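Long-range contacts in ricin B lectin (Clostridium thermocellum, PDB 3VSF), which probably cleaves galactose units from the chain ends of beta-1,3-galactan, pairing a family 43 glycoside hydrolase domain with a galactose-binding beta-trefoil module: residues A[92-97]-A[346-351]; A[467-472]-A[482-487]; A[113-118]-A[135-140]. One frame throughout, in Å; residues are numbered along the deposited sequence.

Contact 1 (A[92-97]-A[346-351]); sequences KDLVNW and IDASSG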
ATOM      1  N   LYS A  92       7.789  -7.837 -16.936  1.00 83.02           N
ATOM      2  CA  LYS A  92       7.871  -9.167 -16.344  1.00 84.73           C
ATOM      3  C   LYS A  92       8.479  -9.104 -14.947  1.00 85.98           C
ATOM      4  O   LYS A  92       8.161  -9.920 -14.082  1.00 82.97           O
ATOM      5  CB  LYS A  92       8.708 -10.099 -17.222  1.00 85.16           C
ATOM      6  CG  LYS A  92       8.050 -10.504 -18.529  1.00 89.76           C
ATOM      7  CD  LYS A  92       8.936 -11.473 -19.300  1.00 90.93           C
ATOM      8  CE  LYS A  92       8.225 -12.025 -20.523  1.00 92.18           C
ATOM      9  NZ  LYS A  92       9.097 -12.939 -21.312  1.00 87.18           N
ATOM     10  N   ASP A  93       9.358  -8.129 -14.736  1.00 85.00           N
ATOM     11  CA  ASP A  93      10.083  -8.004 -13.476  1.00 80.48           C
ATOM     12  C   ASP A  93       9.373  -7.067 -12.501  1.00 79.98           C
ATOM     13  O   ASP A  93       9.720  -7.012 -11.321  1.00 80.92           O
ATOM     14  CB  ASP A  93      11.508  -7.512 -13.731  1.00 81.58           C
ATOM     15  CG  ASP A  93      11.558  -6.047 -14.117  1.00 81.58           C
ATOM     16  OD1 ASP A  93      11.979  -5.227 -13.276  1.00 82.77           O
ATOM     17  OD2 ASP A  93      11.172  -5.714 -15.257  1.00 85.16           O
ATOM     18  N   LEU A  94       8.389  -6.329 -13.006  1.00 79.53           N
ATOM     19  CA  LEU A  94       7.587  -5.419 -12.186  1.00 76.48           C
ATOM     20  C   LEU A  94       8.326  -4.147 -11.770  1.00 76.80           C
ATOM     21  O   LEU A  94       7.813  -3.361 -10.974  1.00 77.04           O
ATOM     22  CB  LEU A  94       7.030  -6.137 -10.953  1.00 75.52           C
ATOM     23  CG  LEU A  94       5.783  -6.997 -11.166  1.00 77.76           C
ATOM     24  CD1 LEU A  94       5.455  -7.798  -9.916  1.00 77.59           C
ATOM     25  CD2 LEU A  94       4.603  -6.125 -11.572  1.00 77.55           C
ATOM     26  N   VAL A  95       9.524  -3.945 -12.309  1.00 76.75           N
ATOM     27  CA  VAL A  95      10.298  -2.743 -12.009  1.00 77.00           C
ATOM     28  C   VAL A  95      10.631  -1.965 -13.279  1.00 78.45           C
ATOM     29  O   VAL A  95      10.550  -0.737 -13.303  1.00 79.71           O
ATOM     30  CB  VAL A  95      11.594  -3.073 -11.241  1.00 80.28           C
ATOM     31  CG1 VAL A  95      12.422  -1.814 -11.022  1.00 78.67           C
ATOM     32  CG2 VAL A  95      11.269  -3.741  -9.913  1.00 79.55           C
ATOM     33  N   ASN A  96      11.006  -2.686 -14.332  1.00 79.68           N
ATOM     34  CA  ASN A  96      11.282  -2.070 -15.627  1.00 83.21           C
ATOM     35  C   ASN A  96      10.064  -2.128 -16.540  1.00 82.61           C
ATOM     36  O   ASN A  96       9.674  -3.200 -17.003  1.00 81.96           O
ATOM     37  CB  ASN A  96      12.479  -2.738 -16.303  1.00 82.56           C
ATOM     38  CG  ASN A  96      13.757  -2.592 -15.503  1.00 81.84           C
ATOM     39  OD1 ASN A  96      14.429  -1.562 -15.566  1.00 80.45           O
ATOM     40  ND2 ASN A  96      14.103  -3.627 -14.746  1.00 78.62           N
ATOM     41  N   TRP A  97       9.470  -0.969 -16.804  1.00 81.69           N
ATOM     42  CA  TRP A  97       8.219  -0.907 -17.551  1.00 83.55           C
ATOM     43  C   TRP A  97       8.397  -0.421 -18.985  1.00 86.15           C
ATOM     44  O   TRP A  97       9.166   0.500 -19.253  1.00 85.96           O
ATOM     45  CB  TRP A  97       7.206  -0.031 -16.812  1.00 81.43           C
ATOM     46  CG  TRP A  97       6.788  -0.622 -15.508  1.00 80.78           C
ATOM     47  CD1 TRP A  97       7.293  -0.333 -14.275  1.00 78.77           C
ATOM     48  CD2 TRP A  97       5.789  -1.627 -15.309  1.00 80.64           C
ATOM     49  NE1 TRP A  97       6.662  -1.089 -13.317  1.00 80.14           N
ATOM     50  CE2 TRP A  97       5.734  -1.891 -13.927  1.00 79.80           C
ATOM     51  CE3 TRP A  97       4.930  -2.323 -16.165  1.00 81.44           C
ATOM     52  CZ2 TRP A  97       4.855  -2.824 -13.382  1.00 78.96           C
ATOM     53  CZ3 TRP A  97       4.060  -3.247 -15.622  1.00 81.41           C
ATOM     54  CH2 TRP A  97       4.030  -3.491 -14.244  1.00 81.11           C
ATOM     55  N   ILE A 346      11.835  -6.027  -5.285  1.00 81.85           N
ATOM     56  CA  ILE A 346      10.847  -6.952  -5.829  1.00 80.72           C
ATOM     57  C   ILE A 346      11.482  -8.004  -6.733  1.00 83.77           C
ATOM     58  O   ILE A 346      12.274  -7.681  -7.618  1.00 84.29           O
ATOM     59  CB  ILE A 346       9.758  -6.206  -6.626  1.00 78.44           C
ATOM     60  CG1 ILE A 346       9.048  -5.185  -5.737  1.00 80.13           C
ATOM     61  CG2 ILE A 346       8.758  -7.189  -7.211  1.00 81.36           C
ATOM     62  CD1 ILE A 346       7.909  -4.465  -6.426  1.00 73.00           C
ATOM     63  N   ASP A 347      11.130  -9.264  -6.499  1.00 82.57           N
ATOM     64  CA  ASP A 347      11.560 -10.356  -7.363  1.00 87.65           C
ATOM     65  C   ASP A 347      10.335 -11.132  -7.831  1.00 88.70           C
ATOM     66  O   ASP A 347       9.956 -12.136  -7.228  1.00 89.01           O
ATOM     67  CB  ASP A 347      12.531 -11.282  -6.627  1.00 89.78           C
ATOM     68  CG  ASP A 347      13.271 -12.219  -7.567  1.00 93.21           C
ATOM     69  OD1 ASP A 347      13.676 -11.770  -8.660  1.00 93.42           O
ATOM     70  OD2 ASP A 347      13.447 -13.405  -7.214  1.00 92.20           O
ATOM     71  N   ALA A 348       9.715 -10.652  -8.906  1.00 85.51           N
ATOM     72  CA  ALA A 348       8.470 -11.224  -9.408  1.00 85.91           C
ATOM     73  C   ALA A 348       8.575 -12.724  -9.670  1.00 88.94           C
ATOM     74  O   ALA A 348       7.603 -13.461  -9.504  1.00 88.38           O
ATOM     75  CB  ALA A 348       8.024 -10.494 -10.668  1.00 86.33           C
ATOM     76  N   SER A 349       9.759 -13.169 -10.078  1.00 88.93           N
ATOM     77  CA  SER A 349       9.989 -14.579 -10.370  1.00 88.17           C
ATOM     78  C   SER A 349       9.746 -15.458  -9.145  1.00 89.32           C
ATOM     79  O   SER A 349       9.044 -16.465  -9.224  1.00 89.88           O
ATOM     80  CB  SER A 349      11.410 -14.788 -10.898  1.00 91.86           C
ATOM     81  OG  SER A 349      12.373 -14.315  -9.972  1.00 93.63           O
ATOM     82  N   SER A 350      10.328 -15.071  -8.015  1.00 90.07           N
ATOM     83  CA  SER A 350      10.194 -15.845  -6.785  1.00 92.03           C
ATOM     84  C   SER A 350       8.889 -15.532  -6.059  1.00 89.89           C
ATOM     85  O   SER A 350       8.420 -16.320  -5.240  1.00 90.78           O
ATOM     86  CB  SER A 350      11.389 -15.596  -5.861  1.00 91.03           C
ATOM     87  OG  SER A 350      11.475 -14.230  -5.496  1.00 91.85           O
ATOM     88  N   GLY A 351       8.304 -14.379  -6.367  1.00 89.05           N
ATOM     89  CA  GLY A 351       7.088 -13.943  -5.705  1.00 88.34           C
ATOM     90  C   GLY A 351       7.380 -13.376  -4.331  1.00 82.10           C
ATOM     91  O   GLY A 351       6.708 -13.710  -3.354  1.00 79.76           O
TER
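D93 and A348 bring the two backbones to their nearest approach, with CA atoms 5.4 Å apart, where an irregular loop meets the end of strand 343-347 and the turn that follows it. The two segments meet mainly through apolar groups. A348 presents its methyl group to the loop: CB lies 3.5 Å from the carbonyl O of K92 and 3.8 Å from CD1 of L94. L94 can offer that branch because its CG lies beside the backbone N (chi1 -80°), and with chi2 near 180° this directs CD1 to A348, while the buried side chain also packs on M63 and Y70. I346 fills the neighbouring position, its CG2 lying 4.3 Å from CB of L94. V95 also reaches I346, its CG2 4.4 Å from CB of I346, a looser touch.

Each segment is also shaped by bonds within itself. D93 folds its carboxylate back over the loop, so that OD1 accepts from the backbone N of N96 at 2.9 Å, on the syn side and 17° out of the carboxylate plane. This Asx motif braces the bend that carries L94 and V95. Across from it, the carbonyl O of D347 accepts from N of G351 at 2.9 Å and closes the turn on which A348 faces the loop. The principle illustrated is the joining of a propeller blade to its surroundings: the loop between strands 83-91 and 98-105 in the first blade of the five-bladed beta-propeller characteristic of family 43 rests against the hairpin 343-347/352-355, which follows the last blade.

Contact 2 (A[467-472]-A[482-487]); sequences LIDVRK and QQWSDA. With GOL (glycerol), chain G.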
ATOM      1  N   LEU A 467      16.819   7.582  26.029  1.00 58.55           N
ATOM      2  CA  LEU A 467      17.755   6.580  25.530  1.00 58.30           C
ATOM      3  C   LEU A 467      17.214   5.159  25.631  1.00 55.30           C
ATOM      4  O   LEU A 467      16.320   4.877  26.428  1.00 54.89           O
ATOM      5  CB  LEU A 467      19.077   6.669  26.299  1.00 57.31           C
ATOM      6  CG  LEU A 467      19.629   8.071  26.556  1.00 60.28           C
ATOM      7  CD1 LEU A 467      20.959   7.991  27.291  1.00 58.76           C
ATOM      8  CD2 LEU A 467      19.778   8.839  25.254  1.00 59.73           C
ATOM      9  N   ILE A 468      17.766   4.269  24.811  1.00 54.76           N
ATOM     10  CA  ILE A 468      17.501   2.844  24.939  1.00 51.35           C
ATOM     11  C   ILE A 468      18.090   2.378  26.261  1.00 54.69           C
ATOM     12  O   ILE A 468      19.280   2.562  26.518  1.00 52.02           O
ATOM     13  CB  ILE A 468      18.134   2.048  23.786  1.00 53.54           C
ATOM     14  CG1 ILE A 468      17.558   2.504  22.445  1.00 53.22           C
ATOM     15  CG2 ILE A 468      17.918   0.554  23.985  1.00 50.15           C
ATOM     16  CD1 ILE A 468      18.085   1.730  21.258  1.00 52.38           C
ATOM     17  N   ASP A 469      17.255   1.776  27.100  1.00 55.08           N
ATOM     18  CA  ASP A 469      17.638   1.490  28.477  1.00 50.63           C
ATOM     19  C   ASP A 469      17.254   0.073  28.891  1.00 51.99           C
ATOM     20  O   ASP A 469      16.169  -0.405  28.566  1.00 52.79           O
ATOM     21  CB  ASP A 469      16.966   2.506  29.406  1.00 53.33           C
ATOM     22  CG  ASP A 469      17.508   2.463  30.821  1.00 54.95           C
ATOM     23  OD1 ASP A 469      17.912   1.376  31.279  1.00 63.34           O
ATOM     24  OD2 ASP A 469      17.523   3.523  31.482  1.00 52.81           O
ATOM     25  N   VAL A 470      18.153  -0.598  29.606  1.00 54.27           N
ATOM     26  CA  VAL A 470      17.844  -1.891  30.203  1.00 51.22           C
ATOM     27  C   VAL A 470      17.155  -1.667  31.546  1.00 51.22           C
ATOM     28  O   VAL A 470      17.754  -1.123  32.474  1.00 49.35           O
ATOM     29  CB  VAL A 470      19.109  -2.739  30.416  1.00 51.70           C
ATOM     30  CG1 VAL A 470      18.742  -4.109  30.965  1.00 49.16           C
ATOM     31  CG2 VAL A 470      19.885  -2.874  29.116  1.00 51.36           C
ATOM     32  N   ARG A 471      15.897  -2.086  31.642  1.00 52.74           N
ATOM     33  CA  ARG A 471      15.086  -1.824  32.828  1.00 51.70           C
ATOM     34  C   ARG A 471      15.737  -2.307  34.120  1.00 53.32           C
ATOM     35  O   ARG A 471      16.173  -3.455  34.218  1.00 51.01           O
ATOM     36  CB  ARG A 471      13.701  -2.459  32.687  1.00 52.40           C
ATOM     37  CG  ARG A 471      12.803  -2.220  33.892  1.00 52.25           C
ATOM     38  CD  ARG A 471      11.583  -3.122  33.874  1.00 52.94           C
ATOM     39  NE  ARG A 471      10.786  -2.949  32.664  1.00 61.65           N
ATOM     40  CZ  ARG A 471       9.932  -1.950  32.469  1.00 59.21           C
ATOM     41  NH1 ARG A 471       9.770  -1.023  33.405  1.00 63.61           N
ATOM     42  NH2 ARG A 471       9.245  -1.872  31.338  1.00 53.83           N
ATOM     43  N   LYS A 472      15.790  -1.420  35.109  1.00 52.68           N
ATOM     44  CA  LYS A 472      16.279  -1.764  36.440  1.00 49.38           C
ATOM     45  C   LYS A 472      17.721  -2.264  36.450  1.00 48.58           C
ATOM     46  O   LYS A 472      18.104  -3.044  37.322  1.00 50.94           O
ATOM     47  CB  LYS A 472      15.368  -2.808  37.089  1.00 49.94           C
ATOM     48  CG  LYS A 472      14.529  -2.273  38.234  1.00 49.34           C
ATOM     49  CD  LYS A 472      13.490  -1.285  37.746  1.00 54.95           C
ATOM     50  CE  LYS A 472      12.765  -0.641  38.916  1.00 61.15           C
ATOM     51  NZ  LYS A 472      13.702   0.139  39.774  1.00 56.28           N
ATOM     52  N   GLN A 482      13.843  -0.801  27.487  1.00 54.35           N
ATOM     53  CA  GLN A 482      12.858   0.266  27.589  1.00 51.12           C
ATOM     54  C   GLN A 482      13.409   1.621  27.168  1.00 52.55           C
ATOM     55  O   GLN A 482      14.488   1.724  26.585  1.00 53.97           O
ATOM     56  CB  GLN A 482      12.333   0.362  29.022  1.00 51.43           C
ATOM     57  CG  GLN A 482      13.387   0.800  30.028  1.00 51.79           C
ATOM     58  CD  GLN A 482      12.862   0.845  31.450  1.00 51.33           C
ATOM     59  OE1 GLN A 482      11.810   0.286  31.755  1.00 51.47           O
ATOM     60  NE2 GLN A 482      13.596   1.518  32.329  1.00 51.33           N
ATOM     61  N   GLN A 483      12.645   2.660  27.483  1.00 53.34           N
ATOM     62  CA  GLN A 483      12.999   4.031  27.164  1.00 50.01           C
ATOM     63  C   GLN A 483      13.158   4.790  28.476  1.00 53.26           C
ATOM     64  O   GLN A 483      12.335   4.647  29.379  1.00 54.41           O
ATOM     65  CB  GLN A 483      11.885   4.656  26.326  1.00 54.60           C
ATOM     66  CG  GLN A 483      12.181   6.036  25.782  1.00 57.67           C
ATOM     67  CD  GLN A 483      10.993   6.625  25.047  1.00 57.70           C
ATOM     68  OE1 GLN A 483      11.089   6.988  23.874  1.00 62.82           O
ATOM     69  NE2 GLN A 483       9.860   6.719  25.735  1.00 55.57           N
ATOM     70  N   TRP A 484      14.214   5.588  28.591  1.00 53.08           N
ATOM     71  CA  TRP A 484      14.470   6.306  29.836  1.00 52.39           C
ATOM     72  C   TRP A 484      15.343   7.535  29.616  1.00 54.94           C
ATOM     73  O   TRP A 484      16.150   7.580  28.689  1.00 56.95           O
ATOM     74  CB  TRP A 484      15.127   5.373  30.855  1.00 53.45           C
ATOM     75  CG  TRP A 484      14.986   5.826  32.276  1.00 53.23           C
ATOM     76  CD1 TRP A 484      15.761   6.740  32.926  1.00 50.95           C
ATOM     77  CD2 TRP A 484      14.013   5.374  33.227  1.00 51.18           C
ATOM     78  NE1 TRP A 484      15.330   6.890  34.223  1.00 47.83           N
ATOM     79  CE2 TRP A 484      14.258   6.061  34.432  1.00 48.15           C
ATOM     80  CE3 TRP A 484      12.958   4.459  33.176  1.00 50.82           C
ATOM     81  CZ2 TRP A 484      13.487   5.863  35.575  1.00 47.17           C
ATOM     82  CZ3 TRP A 484      12.193   4.262  34.312  1.00 50.53           C
ATOM     83  CH2 TRP A 484      12.462   4.960  35.494  1.00 50.11           C
ATOM     84  N   SER A 485      15.176   8.532  30.480  1.00 56.53           N
ATOM     85  CA  SER A 485      15.961   9.758  30.400  1.00 57.27           C
ATOM     86  C   SER A 485      17.450   9.459  30.521  1.00 58.30           C
ATOM     87  O   SER A 485      17.846   8.497  31.179  1.00 58.64           O
ATOM     88  CB  SER A 485      15.539  10.733  31.501  1.00 57.52           C
ATOM     89  OG  SER A 485      14.154  11.019  31.428  1.00 64.60           O
ATOM     90  N   ASP A 486      18.271  10.287  29.884  1.00 58.85           N
ATOM     91  CA  ASP A 486      19.719  10.133  29.956  1.00 62.13           C
ATOM     92  C   ASP A 486      20.221  10.389  31.374  1.00 63.19           C
ATOM     93  O   ASP A 486      20.385  11.536  31.787  1.00 62.29           O
ATOM     94  CB  ASP A 486      20.405  11.081  28.969  1.00 61.34           C
ATOM     95  CG  ASP A 486      21.920  11.009  29.047  1.00 68.22           C
ATOM     96  OD1 ASP A 486      22.449   9.968  29.491  1.00 68.45           O
ATOM     97  OD2 ASP A 486      22.580  11.996  28.659  1.00 71.06           O
ATOM     98  N   ALA A 487      20.465   9.311  32.114  1.00 62.40           N
ATOM     99  CA  ALA A 487      20.909   9.415  33.499  1.00 61.34           C
ATOM    100  C   ALA A 487      22.400   9.122  33.643  1.00 63.63           C
ATOM    101  O   ALA A 487      22.945   9.159  34.746  1.00 65.54           O
ATOM    102  CB  ALA A 487      20.096   8.484  34.387  1.00 61.91           C
TER
HETATM  103  C1  GOL G 601      17.216   3.359  35.134  1.00 53.19           C
HETATM  104  O1  GOL G 601      18.156   3.440  34.086  1.00 48.58           O
HETATM  105  C2  GOL G 601      15.947   2.674  34.634  1.00 53.56           C
HETATM  106  O2  GOL G 601      16.273   1.785  33.591  1.00 57.93           O
HETATM  107  C3  GOL G 601      15.304   1.894  35.774  1.00 51.24           C
HETATM  108  O3  GOL G 601      14.088   1.335  35.329  1.00 47.51           O
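Q482 and D469 form a hydrogen-bonded antiparallel pair, N of Q482 reaching O of D469 at 2.6 Å and N of D469 reaching O of Q482 at 2.8 Å. The Q482 side chain divides its amide: OE1 lies over a face of the R471 guanidinium, the two planes 80° apart, too poorly aligned for a hydrogen bond, whereas NE2 donates to O3 of a glycerol at 3.0 Å. Q483 turns to the opposite face with I468. At W484 the pairing resumes, its O taking the N-H of L467 at 2.7 Å, and its ring lays one face against the glycerol, C2 standing 3.6 Å above the plane. D469 holds the same molecule, OD2 meeting O1 at 2.7 Å; N491 also bonds it, while Q492 bonds OD2 of D469 and helps to position it. D486 then packs CB against CD1 of L467 at 3.6 Å, while its carboxylate turns to K458. By sequence correspondence, D469 and N491 match the galactose-binding residues D422 and N444, so the glycerol probably marks an equivalent sugar pocket. This is one of three equivalent beta-trefoil hairpins, one per repeat: strand 479-484 also pairs with strands 385-390 and 432-437, and I468 bonds through its backbone to I459 of strand 456-461.

Contact 3 (A[113-118]-A[135-140]); sequences NHCNIE and MHWENG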
ATOM      1  N   ASN A 113     -14.142  12.886 -25.751  1.00 85.20           N
ATOM      2  CA  ASN A 113     -13.432  14.079 -26.195  1.00 86.98           C
ATOM      3  C   ASN A 113     -13.242  15.086 -25.066  1.00 84.01           C
ATOM      4  O   ASN A 113     -12.119  15.476 -24.749  1.00 86.57           O
ATOM      5  CB  ASN A 113     -14.166  14.737 -27.366  1.00 91.07           C
ATOM      6  CG  ASN A 113     -14.078  13.924 -28.643  1.00 89.27           C
ATOM      7  OD1 ASN A 113     -14.726  12.887 -28.778  1.00 85.78           O
ATOM      8  ND2 ASN A 113     -13.277  14.395 -29.592  1.00 88.59           N
ATOM      9  N   HIS A 114     -14.348  15.498 -24.460  1.00 84.14           N
ATOM     10  CA  HIS A 114     -14.312  16.496 -23.400  1.00 85.17           C
ATOM     11  C   HIS A 114     -14.920  15.930 -22.121  1.00 84.40           C
ATOM     12  O   HIS A 114     -16.099  16.144 -21.837  1.00 84.60           O
ATOM     13  CB  HIS A 114     -15.071  17.749 -23.841  1.00 84.91           C
ATOM     14  CG  HIS A 114     -14.950  18.899 -22.893  1.00 90.00           C
ATOM     15  ND1 HIS A 114     -13.884  19.773 -22.913  1.00 92.89           N
ATOM     16  CD2 HIS A 114     -15.764  19.324 -21.899  1.00 89.30           C
ATOM     17  CE1 HIS A 114     -14.045  20.684 -21.971  1.00 91.71           C
ATOM     18  NE2 HIS A 114     -15.179  20.435 -21.341  1.00 91.58           N
ATOM     19  N   CYS A 115     -14.111  15.205 -21.352  1.00 82.44           N
ATOM     20  CA  CYS A 115     -14.603  14.543 -20.146  1.00 80.60           C
ATOM     21  C   CYS A 115     -13.493  14.227 -19.146  1.00 79.25           C
ATOM     22  O   CYS A 115     -12.311  14.436 -19.419  1.00 78.89           O
ATOM     23  CB  CYS A 115     -15.327  13.247 -20.515  1.00 76.97           C
ATOM     24  SG  CYS A 115     -14.228  11.923 -21.076  1.00 78.63           S
ATOM     25  N   ASN A 116     -13.895  13.715 -17.987  1.00 78.75           N
ATOM     26  CA  ASN A 116     -12.957  13.261 -16.968  1.00 76.38           C
ATOM     27  C   ASN A 116     -13.024  11.748 -16.806  1.00 75.78           C
ATOM     28  O   ASN A 116     -14.093  11.191 -16.560  1.00 76.40           O
ATOM     29  CB  ASN A 116     -13.254  13.924 -15.622  1.00 74.40           C
ATOM     30  CG  ASN A 116     -13.169  15.435 -15.681  1.00 81.82           C
ATOM     31  OD1 ASN A 116     -14.108  16.135 -15.298  1.00 81.71           O
ATOM     32  ND2 ASN A 116     -12.040  15.947 -16.156  1.00 81.00           N
ATOM     33  N   ILE A 117     -11.884  11.083 -16.950  1.00 75.41           N
ATOM     34  CA  ILE A 117     -11.806   9.652 -16.687  1.00 74.43           C
ATOM     35  C   ILE A 117     -10.708   9.353 -15.677  1.00 76.09           C
ATOM     36  O   ILE A 117      -9.560   9.759 -15.854  1.00 77.58           O
ATOM     37  CB  ILE A 117     -11.568   8.838 -17.970  1.00 75.65           C
ATOM     38  CG1 ILE A 117     -12.881   8.669 -18.734  1.00 77.23           C
ATOM     39  CG2 ILE A 117     -10.989   7.474 -17.634  1.00 76.26           C
ATOM     40  CD1 ILE A 117     -12.842   7.582 -19.780  1.00 79.40           C
ATOM     41  N   GLU A 118     -11.068   8.646 -14.612  1.00 72.59           N
ATOM     42  CA  GLU A 118     -10.121   8.350 -13.549  1.00 73.93           C
ATOM     43  C   GLU A 118     -10.349   6.966 -12.951  1.00 72.62           C
ATOM     44  O   GLU A 118     -11.458   6.431 -12.996  1.00 69.47           O
ATOM     45  CB  GLU A 118     -10.181   9.427 -12.464  1.00 74.69           C
ATOM     46  CG  GLU A 118     -11.561   9.641 -11.860  1.00 73.46           C
ATOM     47  CD  GLU A 118     -11.652  10.931 -11.063  1.00 77.56           C
ATOM     48  OE1 GLU A 118     -12.395  10.962 -10.058  1.00 79.30           O
ATOM     49  OE2 GLU A 118     -10.985  11.916 -11.442  1.00 72.48           O
ATOM     50  N   MET A 135     -14.124   2.077 -15.613  1.00 65.93           N
ATOM     51  CA  MET A 135     -13.567   3.361 -15.202  1.00 66.11           C
ATOM     52  C   MET A 135     -14.637   4.302 -14.655  1.00 67.64           C
ATOM     53  O   MET A 135     -15.801   3.928 -14.525  1.00 68.91           O
ATOM     54  CB  MET A 135     -12.845   4.023 -16.377  1.00 69.33           C
ATOM     55  CG  MET A 135     -13.776   4.509 -17.476  1.00 71.76           C
ATOM     56  SD  MET A 135     -13.127   4.224 -19.134  1.00 73.03           S
ATOM     57  CE  MET A 135     -13.261   2.442 -19.247  1.00 69.71           C
ATOM     58  N   HIS A 136     -14.225   5.525 -14.337  1.00 66.90           N
ATOM     59  CA  HIS A 136     -15.134   6.546 -13.830  1.00 67.41           C
ATOM     60  C   HIS A 136     -15.226   7.691 -14.833  1.00 73.17           C
ATOM     61  O   HIS A 136     -14.206   8.234 -15.258  1.00 74.19           O
ATOM     62  CB  HIS A 136     -14.644   7.065 -12.478  1.00 68.06           C
ATOM     63  CG  HIS A 136     -15.478   8.173 -11.914  1.00 70.45           C
ATOM     64  ND1 HIS A 136     -14.987   9.085 -11.004  1.00 68.85           N
ATOM     65  CD2 HIS A 136     -16.771   8.515 -12.127  1.00 72.29           C
ATOM     66  CE1 HIS A 136     -15.940   9.942 -10.683  1.00 70.71           C
ATOM     67  NE2 HIS A 136     -17.032   9.618 -11.350  1.00 71.97           N
ATOM     68  N   TRP A 137     -16.449   8.056 -15.210  1.00 72.00           N
ATOM     69  CA  TRP A 137     -16.654   9.084 -16.227  1.00 69.33           C
ATOM     70  C   TRP A 137     -17.322  10.335 -15.662  1.00 69.35           C
ATOM     71  O   TRP A 137     -18.240  10.248 -14.848  1.00 69.15           O
ATOM     72  CB  TRP A 137     -17.484   8.526 -17.387  1.00 72.43           C
ATOM     73  CG  TRP A 137     -17.541   9.434 -18.579  1.00 74.39           C
ATOM     74  CD1 TRP A 137     -16.698   9.431 -19.652  1.00 74.88           C
ATOM     75  CD2 TRP A 137     -18.494  10.476 -18.823  1.00 71.25           C
ATOM     76  NE1 TRP A 137     -17.065  10.407 -20.546  1.00 73.15           N
ATOM     77  CE2 TRP A 137     -18.165  11.062 -20.061  1.00 72.82           C
ATOM     78  CE3 TRP A 137     -19.591  10.972 -18.113  1.00 73.63           C
ATOM     79  CZ2 TRP A 137     -18.895  12.117 -20.604  1.00 74.06           C
ATOM     80  CZ3 TRP A 137     -20.315  12.019 -18.655  1.00 75.42           C
ATOM     81  CH2 TRP A 137     -19.962  12.580 -19.888  1.00 74.59           C
ATOM     82  N   GLU A 138     -16.851  11.498 -16.105  1.00 69.82           N
ATOM     83  CA  GLU A 138     -17.429  12.775 -15.701  1.00 73.67           C
ATOM     84  C   GLU A 138     -17.476  13.752 -16.874  1.00 74.31           C
ATOM     85  O   GLU A 138     -16.827  13.538 -17.897  1.00 73.58           O
ATOM     86  CB  GLU A 138     -16.651  13.382 -14.532  1.00 74.72           C
ATOM     87  CG  GLU A 138     -16.817  12.634 -13.217  1.00 73.10           C
ATOM     88  CD  GLU A 138     -18.241  12.677 -12.692  1.00 75.07           C
ATOM     89  OE1 GLU A 138     -18.537  11.961 -11.712  1.00 74.59           O
ATOM     90  OE2 GLU A 138     -19.066  13.430 -13.255  1.00 77.14           O
ATOM     91  N   ASN A 139     -18.244  14.827 -16.717  1.00 72.30           N
ATOM     92  CA  ASN A 139     -18.453  15.792 -17.794  1.00 75.42           C
ATOM     93  C   ASN A 139     -17.195  16.525 -18.249  1.00 77.35           C
ATOM     94  O   ASN A 139     -17.014  16.779 -19.438  1.00 78.18           O
ATOM     95  CB  ASN A 139     -19.521  16.815 -17.399  1.00 75.72           C
ATOM     96  CG  ASN A 139     -20.922  16.249 -17.465  1.00 79.20           C
ATOM     97  OD1 ASN A 139     -21.191  15.314 -18.219  1.00 81.92           O
ATOM     98  ND2 ASN A 139     -21.828  16.817 -16.677  1.00 76.88           N
ATOM     99  N   GLY A 140     -16.333  16.869 -17.299  1.00 78.71           N
ATOM    100  CA  GLY A 140     -15.199  17.726 -17.585  1.00 78.97           C
ATOM    101  C   GLY A 140     -15.578  19.155 -17.258  1.00 78.34           C
ATOM    102  O   GLY A 140     -14.749  20.063 -17.293  1.00 78.44           O
TER
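E118 and H136 lie side by side and point the same way from the sheet, the carboxylate and imidazole planes turned 67° from each other. OE1 of E118 approaches the ring at its edge, where ND1 of H136 makes a weak hydrogen bond of 3.3 Å. At the other end of the ring, NE2 of H136 donates to OE1 of E138 at 2.8 Å, meeting the carboxylate on its anti side. Held firmly at NE2 and weakly at ND1, the imidazole is probably restrained in its rotation between two acidic side chains. E118 has a second and stronger partner, OE2 forming a salt bridge with R77 of the preceding blade. N116 completes this face, its CB packed 3.6 Å from CB of E138.

I117 and W137 occupy the other face, which is more apolar. They cross obliquely, CG1 of I117 at 4.0 Å from CD1 of W137, and I117 sends CD1 toward SD of M135. From the loop just before the strand, C115 sets its SG obliquely to the W137 ring, 4.1 Å from the centroid of the five-membered ring, a sulfur-aromatic contact, while NE1 of W137 is engaged by O of E111.

Between the two faces, backbone bonds join N116 with E138 and E118 with H136 in antiparallel register, N of N116 meeting O of E138 at 2.9 Å. Strands 116-124 and 131-138 thus form the opening beta hairpin of the second blade; F83, touched by C115 and I117, and R77 tie it to the first, as neighbouring blades do in a five-bladed propeller.

Two scales of organisation appear in the three contacts. Contact 3 pairs adjacent strands within one blade and is nested inside the long loop that contact 1 closes; their centres lie 32 Å apart and their nearest atoms about 18 Å, on separate parts of the propeller. Contact 2 belongs to the beta-trefoil, following both along the chain, its centre 43 Å from that of contact 1 and 57 Å from that of contact 3, which lies across the chain's centre from it. Contact 2 itself holds a glycerol, on the face of D469, Q482 and W484. Q483 points to the other face, its side chain about 6 Å from that of N444, which binds galactose in another structure of this protein.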